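Local coordinates for possible substrate binding protein of ABC transporter system (Rhodopseudomonas palustris, PDB 3N0X) that probably binds a branched-chain amino acid or related solute in the periplasm and delivers it to an ABC-type membrane transporter, at residues E67-D72 and E94-I99; L100-A105 and I119-R124. All coordinates share one frame; numbering follows the deposited sequence.

Contact 1: E67-D72 and E94-I99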
ATOM      1  N   GLU A  67      16.285  19.034   7.736  1.00 19.68           N
ATOM      2  CA  GLU A  67      15.998  19.866   8.896  1.00 21.65           C
ATOM      3  C   GLU A  67      15.560  19.037  10.110  1.00 20.04           C
ATOM      4  O   GLU A  67      15.945  19.311  11.255  1.00 21.53           O
ATOM      5  CB  GLU A  67      14.922  20.900   8.550  1.00 22.61           C
ATOM      6  CG  GLU A  67      14.663  21.882   9.680  1.00 30.75           C
ATOM      7  CD  GLU A  67      13.719  23.003   9.274  1.00 38.56           C
ATOM      8  OE1 GLU A  67      12.487  22.785   9.296  1.00 41.73           O
ATOM      9  OE2 GLU A  67      14.221  24.110   8.970  1.00 44.50           O
ATOM     10  N   ALA A  68      14.772  18.002   9.865  1.00 19.25           N
ATOM     11  CA  ALA A  68      14.327  17.127  10.940  1.00 18.42           C
ATOM     12  C   ALA A  68      15.477  16.448  11.638  1.00 18.99           C
ATOM     13  O   ALA A  68      15.513  16.393  12.859  1.00 20.99           O
ATOM     14  CB  ALA A  68      13.328  16.090  10.414  1.00 18.14           C
ATOM     15  N   TYR A  69      16.390  15.886  10.864  1.00 18.50           N
ATOM     16  CA  TYR A  69      17.535  15.207  11.418  1.00 18.79           C
ATOM     17  C   TYR A  69      18.554  16.137  12.065  1.00 21.29           C
ATOM     18  O   TYR A  69      19.160  15.795  13.080  1.00 25.11           O
ATOM     19  CB  TYR A  69      18.229  14.417  10.327  1.00 19.82           C
ATOM     20  CG  TYR A  69      17.476  13.202   9.792  1.00 16.37           C
ATOM     21  CD1 TYR A  69      16.749  12.336  10.641  1.00 17.19           C
ATOM     22  CD2 TYR A  69      17.557  12.869   8.440  1.00 17.52           C
ATOM     23  CE1 TYR A  69      16.116  11.211  10.113  1.00 17.18           C
ATOM     24  CE2 TYR A  69      16.946  11.776   7.921  1.00 17.09           C
ATOM     25  CZ  TYR A  69      16.222  10.938   8.742  1.00 16.56           C
ATOM     26  OH  TYR A  69      15.614   9.840   8.191  1.00 18.62           O
ATOM     27  N   GLN A  70      18.770  17.286  11.444  1.00 21.29           N
ATOM     28  CA  GLN A  70      19.864  18.179  11.851  1.00 23.94           C
ATOM     29  C   GLN A  70      19.546  19.318  12.820  0.50 25.74           C
ATOM     30  O   GLN A  70      20.424  19.735  13.571  0.50 27.81           O
ATOM     31  CB  GLN A  70      20.420  18.897  10.628  1.00 24.06           C
ATOM     32  CG  GLN A  70      21.150  17.931   9.686  1.00 27.10           C
ATOM     33  CD  GLN A  70      21.405  18.500   8.309  1.00 32.27           C
ATOM     34  OE1 GLN A  70      21.254  19.696   8.084  1.00 35.46           O
ATOM     35  NE2 GLN A  70      21.791  17.637   7.376  1.00 33.00           N
ATOM     36  N   ASP A  71      18.361  19.907  12.706  0.50 26.13           N
ATOM     37  CA  ASP A  71      17.941  21.004  13.577  1.00 27.40           C
ATOM     38  C   ASP A  71      17.043  20.471  14.695  1.00 29.86           C
ATOM     39  O   ASP A  71      17.211  20.824  15.870  1.00 30.17           O
ATOM     40  CB  ASP A  71      17.162  22.071  12.810  1.00 28.02           C
ATOM     41  CG  ASP A  71      18.032  22.851  11.850  1.00 35.08           C
ATOM     42  OD1 ASP A  71      18.896  22.230  11.184  1.00 43.00           O
ATOM     43  OD2 ASP A  71      17.871  24.088  11.773  1.00 42.95           O
ATOM     44  N   ASP A  72      16.087  19.619  14.330  1.00 28.45           N
ATOM     45  CA  ASP A  72      15.148  19.080  15.317  1.00 28.80           C
ATOM     46  C   ASP A  72      15.741  17.922  16.085  1.00 27.79           C
ATOM     47  O   ASP A  72      15.173  17.498  17.082  1.00 32.74           O
ATOM     48  CB  ASP A  72      13.846  18.654  14.629  1.00 28.45           C
ATOM     49  CG  ASP A  72      13.150  19.800  13.925  1.00 30.19           C
ATOM     50  OD1 ASP A  72      13.004  20.851  14.561  1.00 44.17           O
ATOM     51  OD2 ASP A  72      12.761  19.690  12.746  1.00 30.53           O
ATOM     52  N   GLU A  94      20.771   8.624   4.172  1.00 17.65           N
ATOM     53  CA  GLU A  94      22.138   8.143   4.126  1.00 18.73           C
ATOM     54  C   GLU A  94      23.117   9.244   4.537  1.00 17.76           C
ATOM     55  O   GLU A  94      24.057   8.978   5.292  1.00 18.31           O
ATOM     56  CB  GLU A  94      22.497   7.588   2.733  1.00 20.54           C
ATOM     57  CG  GLU A  94      23.942   7.098   2.630  1.00 21.65           C
ATOM     58  CD  GLU A  94      24.284   6.472   1.269  1.00 29.35           C
ATOM     59  OE1 GLU A  94      23.532   5.615   0.791  1.00 24.93           O
ATOM     60  OE2 GLU A  94      25.344   6.803   0.706  1.00 36.18           O
ATOM     61  N   GLU A  95      22.922  10.469   4.041  1.00 17.96           N
ATOM     62  CA  GLU A  95      23.839  11.582   4.364  1.00 19.43           C
ATOM     63  C   GLU A  95      23.917  11.855   5.866  1.00 18.05           C
ATOM     64  O   GLU A  95      24.978  12.117   6.400  1.00 19.05           O
ATOM     65  CB  GLU A  95      23.440  12.854   3.596  1.00 19.47           C
ATOM     66  CG  GLU A  95      24.274  14.110   3.928  1.00 28.72           C
ATOM     67  N   ASN A  96      22.757  11.796   6.529  1.00 17.29           N
ATOM     68  CA  ASN A  96      22.656  12.039   7.959  1.00 17.91           C
ATOM     69  C   ASN A  96      22.828  10.817   8.855  1.00 18.29           C
ATOM     70  O   ASN A  96      22.832  10.958  10.068  1.00 18.97           O
ATOM     71  CB  ASN A  96      21.316  12.702   8.226  1.00 17.21           C
ATOM     72  CG  ASN A  96      21.292  14.106   7.688  1.00 20.65           C
ATOM     73  OD1 ASN A  96      21.850  15.009   8.318  1.00 26.08           O
ATOM     74  ND2 ASN A  96      20.734  14.292   6.486  1.00 21.76           N
ATOM     75  N   LYS A  97      22.976   9.638   8.235  1.00 18.51           N
ATOM     76  CA  LYS A  97      23.111   8.362   8.947  0.60 17.42           C
ATOM     77  C   LYS A  97      21.979   8.174   9.954  1.00 17.49           C
ATOM     78  O   LYS A  97      22.194   7.851  11.106  1.00 17.48           O
ATOM     79  CB  LYS A  97      24.485   8.203   9.601  0.60 19.34           C
ATOM     80  CG  LYS A  97      25.634   8.148   8.607  0.60 18.85           C
ATOM     81  CD  LYS A  97      26.959   7.902   9.295  0.60 19.08           C
ATOM     82  CE  LYS A  97      28.119   7.827   8.293  0.60 19.68           C
ATOM     83  NZ  LYS A  97      29.386   7.522   9.026  0.60 20.55           N
ATOM     84  N   LYS A  98      20.760   8.376   9.455  1.00 16.75           N
ATOM     85  CA  LYS A  98      19.547   8.199  10.238  0.60 16.47           C
ATOM     86  C   LYS A  98      18.522   7.420   9.400  1.00 16.09           C
ATOM     87  O   LYS A  98      18.508   7.493   8.175  1.00 15.31           O
ATOM     88  CB  LYS A  98      19.018   9.554  10.744  0.60 16.76           C
ATOM     89  CG  LYS A  98      19.843  10.145  11.907  0.60 21.63           C
ATOM     90  CD  LYS A  98      19.153  11.338  12.559  0.60 25.24           C
ATOM     91  CE  LYS A  98      19.897  11.884  13.793  0.60 25.97           C
ATOM     92  NZ  LYS A  98      19.417  13.221  14.262  0.60 16.72           N
ATOM     93  N   ILE A  99      17.680   6.655  10.077  1.00 16.53           N
ATOM     94  CA  ILE A  99      16.697   5.830   9.406  1.00 14.94           C
ATOM     95  C   ILE A  99      15.516   6.663   8.906  1.00 14.58           C
ATOM     96  O   ILE A  99      15.045   7.582   9.585  1.00 15.31           O
ATOM     97  CB  ILE A  99      16.232   4.707  10.342  1.00 15.71           C
ATOM     98  CG1 ILE A  99      17.377   3.674  10.495  1.00 18.86           C
ATOM     99  CG2 ILE A  99      14.954   4.033   9.806  1.00 16.58           C
ATOM    100  CD1 ILE A  99      17.168   2.791  11.673  1.00 21.59           C
TER
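Two helices on one face of the mixed sheet in a periplasmic-binding-protein fold meet at their C-terminal ends, where Tyr69 of helix 58-70 reaches across to the turn that follows helix 83-96. The tyrosine suits the place, being long and flat with a polar end. CB of Lys98 lies over one ring face, offset toward the rim, in a CH-pi contact 3.6 Å from the ring centroid. CD of Lys98 lies beside Tyr69 CD1, the two side chains sliding past each other in opposite directions. In the conformer described, one of two for each of Lys98 and Gln70, the extended lysine chain carries NZ to the backbone O of Tyr69, a 2.8 Å bond on an in-plane lone pair. One lysine supplies apolar methylenes for the ring and an ammonium group that bonds the carbonyls of Tyr69 and Ala74 and probably eases the negative end of the helix dipole. At the ring's far end, Tyr69 OH donates to Ile99 O at 2.7 Å, approaching from above that carbonyl's plane. Asn96 CB meets Tyr69 CD2 obliquely, 3.8 Å away. Beside this, Gln70 NE2 donates to Asn96 OD1 at 2.8 Å with an N-H...O angle of 167°, the amide planes 46° apart, while Asn96 ND2 turns back to Val92 O. Lys97, the first residue to leave the helical backbone, has positive phi in a Schellman motif, turning the chain toward strand 100-102. Tyr69 also packs on Ala77 of strand 76-79, and Ile99 points away from helix 58-70, against Ile76 and helix 307-314.

Contact 2: L100-A105 and I119-R124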
ATOM      1  N   LEU A 100      15.019   6.284   7.737  1.00 13.37           N
ATOM      2  CA  LEU A 100      13.747   6.752   7.210  1.00 12.38           C
ATOM      3  C   LEU A 100      12.865   5.519   7.010  1.00 12.47           C
ATOM      4  O   LEU A 100      13.237   4.599   6.277  1.00 14.16           O
ATOM      5  CB  LEU A 100      13.953   7.469   5.893  1.00 15.10           C
ATOM      6  CG  LEU A 100      12.662   7.908   5.175  1.00 15.14           C
ATOM      7  CD1 LEU A 100      11.838   8.921   5.970  1.00 15.52           C
ATOM      8  CD2 LEU A 100      12.988   8.461   3.797  1.00 16.70           C
ATOM      9  N   ILE A 101      11.712   5.507   7.673  1.00 13.05           N
ATOM     10  CA  ILE A 101      10.703   4.464   7.487  1.00 13.33           C
ATOM     11  C   ILE A 101       9.726   5.028   6.472  1.00 12.46           C
ATOM     12  O   ILE A 101       9.065   6.052   6.698  1.00 15.68           O
ATOM     13  CB  ILE A 101       9.950   4.102   8.791  1.00 12.42           C
ATOM     14  CG1 ILE A 101      10.919   3.429   9.798  1.00 14.11           C
ATOM     15  CG2 ILE A 101       8.762   3.192   8.450  1.00 16.05           C
ATOM     16  CD1 ILE A 101      10.328   3.322  11.213  1.00 18.43           C
ATOM     17  N   VAL A 102       9.662   4.388   5.321  1.00 12.53           N
ATOM     18  CA  VAL A 102       8.849   4.894   4.225  1.00 12.70           C
ATOM     19  C   VAL A 102       7.405   4.447   4.415  1.00 12.18           C
ATOM     20  O   VAL A 102       7.111   3.247   4.533  1.00 12.87           O
ATOM     21  CB  VAL A 102       9.410   4.494   2.851  1.00 13.70           C
ATOM     22  CG1 VAL A 102       8.432   4.983   1.715  1.00 13.27           C
ATOM     23  CG2 VAL A 102      10.844   5.090   2.696  1.00 14.72           C
ATOM     24  N   GLU A 103       6.528   5.454   4.422  1.00 13.10           N
ATOM     25  CA  GLU A 103       5.102   5.279   4.688  1.00 11.59           C
ATOM     26  C   GLU A 103       4.427   6.584   4.337  1.00 12.97           C
ATOM     27  O   GLU A 103       4.762   7.606   4.929  1.00 13.65           O
ATOM     28  CB  GLU A 103       4.893   4.999   6.199  1.00 14.09           C
ATOM     29  CG  GLU A 103       3.442   4.924   6.610  1.00 15.36           C
ATOM     30  CD  GLU A 103       2.688   3.793   5.954  1.00 15.38           C
ATOM     31  OE1 GLU A 103       3.142   2.607   6.033  1.00 16.18           O
ATOM     32  OE2 GLU A 103       1.585   4.106   5.424  1.00 15.91           O
ATOM     33  N   PRO A 104       3.436   6.562   3.435  1.00 12.89           N
ATOM     34  CA  PRO A 104       2.839   5.448   2.677  1.00 13.09           C
ATOM     35  C   PRO A 104       3.416   5.118   1.311  1.00 13.93           C
ATOM     36  O   PRO A 104       2.959   4.150   0.713  1.00 14.93           O
ATOM     37  CB  PRO A 104       1.403   5.924   2.453  1.00 13.36           C
ATOM     38  CG  PRO A 104       1.552   7.395   2.323  1.00 14.30           C
ATOM     39  CD  PRO A 104       2.626   7.785   3.344  1.00 13.19           C
ATOM     40  N   ALA A 105       4.391   5.891   0.845  1.00 14.76           N
ATOM     41  CA  ALA A 105       4.856   5.803  -0.567  1.00 13.49           C
ATOM     42  C   ALA A 105       5.100   4.371  -1.024  1.00 12.73           C
ATOM     43  O   ALA A 105       5.887   3.646  -0.397  1.00 14.29           O
ATOM     44  CB  ALA A 105       6.086   6.641  -0.781  1.00 13.65           C
ATOM     45  N   ILE A 119      17.071   2.899   4.776  1.00 13.46           N
ATOM     46  CA  ILE A 119      15.673   2.891   4.338  1.00 13.71           C
ATOM     47  C   ILE A 119      14.971   1.588   4.738  1.00 14.47           C
ATOM     48  O   ILE A 119      15.425   0.487   4.408  1.00 15.73           O
ATOM     49  CB  ILE A 119      15.569   3.084   2.788  1.00 14.15           C
ATOM     50  CG1 ILE A 119      16.362   4.294   2.308  1.00 15.91           C
ATOM     51  CG2 ILE A 119      14.069   3.155   2.334  1.00 14.91           C
ATOM     52  CD1 ILE A 119      16.092   5.582   3.047  1.00 16.38           C
ATOM     53  N   PHE A 120      13.863   1.743   5.472  1.00 13.45           N
ATOM     54  CA  PHE A 120      12.930   0.667   5.744  1.00 13.06           C
ATOM     55  C   PHE A 120      11.574   1.121   5.197  1.00 14.53           C
ATOM     56  O   PHE A 120      11.351   2.291   4.911  1.00 15.12           O
ATOM     57  CB  PHE A 120      12.831   0.341   7.226  1.00 12.99           C
ATOM     58  CG  PHE A 120      14.060  -0.323   7.805  1.00 13.88           C
ATOM     59  CD1 PHE A 120      15.222   0.425   8.075  1.00 17.01           C
ATOM     60  CD2 PHE A 120      14.096  -1.680   8.004  1.00 14.40           C
ATOM     61  CE1 PHE A 120      16.342  -0.200   8.596  1.00 16.05           C
ATOM     62  CE2 PHE A 120      15.206  -2.291   8.533  1.00 15.06           C
ATOM     63  CZ  PHE A 120      16.328  -1.563   8.819  1.00 16.12           C
ATOM     64  N   ARG A 121      10.663   0.182   5.005  1.00 13.24           N
ATOM     65  CA  ARG A 121       9.338   0.546   4.490  1.00 13.42           C
ATOM     66  C   ARG A 121       8.257  -0.285   5.135  1.00 12.98           C
ATOM     67  O   ARG A 121       8.255  -1.501   4.994  1.00 13.08           O
ATOM     68  CB  ARG A 121       9.252   0.395   2.970  1.00 13.82           C
ATOM     69  CG  ARG A 121       7.816   0.669   2.480  1.00 15.24           C
ATOM     70  CD  ARG A 121       7.692   1.182   1.113  1.00 14.03           C
ATOM     71  NE  ARG A 121       8.359   0.365   0.100  1.00 13.52           N
ATOM     72  CZ  ARG A 121       8.461   0.763  -1.175  1.00 14.61           C
ATOM     73  NH1 ARG A 121       7.920   1.884  -1.540  1.00 13.50           N
ATOM     74  NH2 ARG A 121       9.136   0.045  -2.070  1.00 13.81           N
ATOM     75  N   THR A 122       7.293   0.398   5.773  1.00 12.94           N
ATOM     76  CA  THR A 122       6.077  -0.246   6.264  1.00 12.95           C
ATOM     77  C   THR A 122       4.940  -0.268   5.210  1.00 13.38           C
ATOM     78  O   THR A 122       4.142  -1.205   5.219  1.00 16.67           O
ATOM     79  CB  THR A 122       5.579   0.402   7.554  1.00 13.41           C
ATOM     80  OG1 THR A 122       5.417   1.816   7.359  1.00 13.10           O
ATOM     81  CG2 THR A 122       6.531   0.151   8.686  1.00 14.64           C
ATOM     82  N   GLY A 123       4.873   0.758   4.369  1.00 14.22           N
ATOM     83  CA  GLY A 123       3.874   0.801   3.312  1.00 15.45           C
ATOM     84  C   GLY A 123       4.040  -0.404   2.410  1.00 15.70           C
ATOM     85  O   GLY A 123       5.139  -0.959   2.279  1.00 16.30           O
ATOM     86  N   ARG A 124       2.953  -0.884   1.822  1.00 13.59           N
ATOM     87  CA  ARG A 124       3.127  -1.917   0.798  1.00 14.02           C
ATOM     88  C   ARG A 124       3.718  -1.262  -0.443  1.00 13.58           C
ATOM     89  O   ARG A 124       3.539  -0.084  -0.696  1.00 14.79           O
ATOM     90  CB  ARG A 124       1.846  -2.701   0.494  1.00 15.57           C
ATOM     91  CG  ARG A 124       0.953  -2.174  -0.608  1.00 15.30           C
ATOM     92  CD  ARG A 124       0.357  -0.810  -0.289  1.00 14.38           C
ATOM     93  NE  ARG A 124      -0.563  -0.366  -1.323  1.00 13.36           N
ATOM     94  CZ  ARG A 124      -1.101   0.845  -1.437  1.00 15.07           C
ATOM     95  NH1 ARG A 124      -0.919   1.800  -0.512  1.00 15.62           N
ATOM     96  NH2 ARG A 124      -1.860   1.114  -2.503  1.00 16.69           N
TER
HETATM   97  O   HOH W   1       1.729   0.201   6.034  1.00 16.26           O
HETATM   98  O   HOH W   2       1.269   1.868   1.538  1.00 16.82           O
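Arg121 leaves its strand with CG anti to the backbone N (chi1 175°), beside Val102, and a bend at chi3 (54°) turns NE; NH1 then donates to Ala105 O at 2.9 Å, the oxygen lying at the guanidinium edge, near its plane. Thr122 has OG1 between its backbone N and carbonyl carbon (chi1 54°), facing Glu103, whose chain bends at chi2. The hydroxyl donates to Glu103 OE1 at 2.7 Å, using the carboxylate's anti lone pair, and a water also donates to OE1 and, weakly, to Thr122 O. A threonine suits this place, its hydroxyl meeting the buried acid while its methyl CG2 meets Ile101 CG2. The arginine's other N-H groups reach Gln334, its strongest polar partner, and Thr111, while NH1 also bonds Ala107 O. An alanine in place of Arg121 would probably leave Ala105 O and Gln334 OE1 without these donors and let the 105-111 loop shift. The strands are held by Phe120 N to Leu100 O at 3.0 Å and Val102 N to Phe120 O at 2.7 Å, both nearly straight. Val102 O then receives two weak bonds, from Thr122 N and Gly123 N, as the pairing gives way to loop. On the face shared by Leu100, Val102 and Ile119, branched apolar groups mesh, Val102 CG2 lying 3.8 Å from Ile119 CG2. Gly123 fits where the chain passes close to Pro104 O, since a side chain would collide with it. Arg124, salt-bridged to Asp129, also bonds a glycerol that probably comes from the crystallisation liquor. Strand 119-121 pairs in parallel with 100-102 at the edge of the mixed sheet, an arrangement that fits the alpha/beta lobe of a periplasmic binding protein.

From the N terminus, the chain runs through helix 58-70, strand 76-79 and helix 83-96 before contact 1 closes that loop, bringing the ends of the two helices together. Strand 100-102 follows directly, and a segment without helix or strand, residues 106-118, separates it from strand 119-121, where contact 2 closes a second loop. The two are in series, neither nested nor crossed, with centres about 16 Å apart. They touch where Ile99 CG2 packs 4.0 Å from Phe120 CD1. Contact 1 thus joins helices flanking the sheet, while contact 2 joins strand 100-102 to the outermost strand, 119-121, of the same mixed sheet.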